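Local coordinates for cytokinesis protein 2 (Saccharomyces cerevisiae, PDB 4WPE) that binds phospholipids and cytoskeletal proteins and mediates the cytoskeletal rearrangements required for cytokinesis, the part given here being its F-BAR domain, at the interface of chains A and B. Sequence-based numbering; all coordinates share one arbitrary frame. Chains: chain A/B, Cytokinesis protein 2.

The interface of chains A and B. Residues chain A 252, 255-256, 259; chain B 234-235, 238, 242.
A:Leu259 lies against B:Leu234 and B:Gln235, where helix 170-259 of one chain packs on the same helix of the other. Its two methyl branches share the work. CD2 meets CB of B:Leu234 at 3.7 Å, the two leucine side chains crossing at about a right angle. CD1 rests on the helix backbone, 3.7 Å from CA of B:Gln235.

Further along, the small side chain of B:Ala238 probably allows the helices to come close. With CG anti to the backbone N (chi1 -176°), A:Leu255 directs its CD2 branch to CB of B:Ala238 at 3.8 Å. The selenium of A:Met252 (selenomethionine) sits over CA of B:Ala238. B:Met242, also selenomethionine, bends at chi2 and chi3 and brings its methyl CE to 3.6 Å from CB of A:Met252.

The amide NE2 of B:Gln235 lies 3.3 Å from the methyl CG2 of A:Thr256, and the side chains cross obliquely. NE2 is also 3.4 Å from the hydroxyl OG1 of A:Thr256, too loose to count as a hydrogen bond. OG1 instead bonds back to the carbonyl O of A:Met252 at 3.1 Å, one turn earlier. The donor is tilted 21° from the carbonyl plane. This bond is likely to steady the threonine rotation. An alanine here lacks CG2 and OG1, so the B:Gln235 amide would probably lose much of its contact and be freer to turn, and the A:Met252 carbonyl would lose this bond.

The patch and its two-fold twin form part of the helical dimer interface typical of F-BAR domains, which joins two chains into one elongated module.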
loop_
_atom_site.group_PDB
_atom_site.type_symbol
_atom_site.label_atom_id
_atom_site.label_comp_id
_atom_site.label_asym_id
_atom_site.label_seq_id
_atom_site.Cartn_x
_atom_site.Cartn_y
_atom_site.Cartn_z
HETATM N N MSE A 252 3.555 6.623 12.982
HETATM C CA MSE A 252 2.580 6.017 13.884
HETATM C C MSE A 252 3.041 6.152 15.331
HETATM O O MSE A 252 2.233 6.079 16.257
HETATM C CB MSE A 252 2.345 4.546 13.537
HETATM C CG MSE A 252 1.748 4.324 12.159
HETATM SE SE MSE A 252 -0.060 5.032 12.015
HETATM C CE MSE A 252 -0.373 4.727 10.112
ATOM N N LEU A 255 1.637 9.581 16.218
ATOM C CA LEU A 255 0.206 9.500 16.477
ATOM C C LEU A 255 -0.068 8.881 17.839
ATOM O O LEU A 255 -0.902 9.373 18.596
ATOM C CB LEU A 255 -0.492 8.693 15.382
ATOM C CG LEU A 255 -2.013 8.614 15.504
ATOM C CD1 LEU A 255 -2.604 10.008 15.609
ATOM C CD2 LEU A 255 -2.613 7.865 14.327
ATOM N N THR A 256 0.642 7.802 18.146
ATOM C CA THR A 256 0.538 7.169 19.452
ATOM C C THR A 256 0.959 8.126 20.574
ATOM O O THR A 256 0.273 8.230 21.591
ATOM C CB THR A 256 1.393 5.886 19.519
ATOM O OG1 THR A 256 0.813 4.875 18.682
ATOM C CG2 THR A 256 1.468 5.364 20.945
ATOM N N LEU A 259 -1.829 10.769 21.160
ATOM C CA LEU A 259 -3.070 10.178 21.633
ATOM C C LEU A 259 -2.980 9.941 23.131
ATOM O O LEU A 259 -3.991 9.944 23.836
ATOM C CB LEU A 259 -3.377 8.859 20.921
ATOM C CG LEU A 259 -3.948 8.839 19.507
ATOM C CD1 LEU A 259 -3.879 7.435 18.918
ATOM C CD2 LEU A 259 -5.383 9.331 19.559
ATOM N N LEU B 234 -8.445 5.376 17.607
ATOM C CA LEU B 234 -7.330 5.878 16.818
ATOM C C LEU B 234 -6.013 5.191 17.180
ATOM O O LEU B 234 -5.089 5.158 16.365
ATOM C CB LEU B 234 -7.199 7.393 16.978
ATOM C CG LEU B 234 -8.186 8.201 16.126
ATOM C CD1 LEU B 234 -8.037 9.697 16.367
ATOM C CD2 LEU B 234 -8.002 7.874 14.652
ATOM N N GLN B 235 -5.915 4.645 18.390
ATOM C CA GLN B 235 -4.727 3.868 18.731
ATOM C C GLN B 235 -4.870 2.498 18.085
ATOM O O GLN B 235 -3.940 2.003 17.453
ATOM C CB GLN B 235 -4.534 3.748 20.249
ATOM C CG GLN B 235 -3.093 3.994 20.762
ATOM C CD GLN B 235 -2.040 2.972 20.309
ATOM O OE1 GLN B 235 -2.265 2.172 19.410
ATOM N NE2 GLN B 235 -0.875 3.009 20.949
ATOM N N ALA B 238 -3.674 3.041 14.947
ATOM C CA ALA B 238 -2.223 3.232 14.933
ATOM C C ALA B 238 -1.452 1.984 15.360
ATOM O O ALA B 238 -0.252 1.887 15.117
ATOM C CB ALA B 238 -1.839 4.407 15.825
HETATM N N MSE B 242 0.748 -0.197 12.769
HETATM C CA MSE B 242 2.089 -0.391 13.311
HETATM C C MSE B 242 2.561 -1.831 13.161
HETATM O O MSE B 242 3.723 -2.083 12.850
HETATM C CB MSE B 242 2.134 0.009 14.787
HETATM C CG MSE B 242 3.496 -0.160 15.427
HETATM SE SE MSE B 242 4.816 1.035 14.639
HETATM C CE MSE B 242 4.439 2.624 15.703
#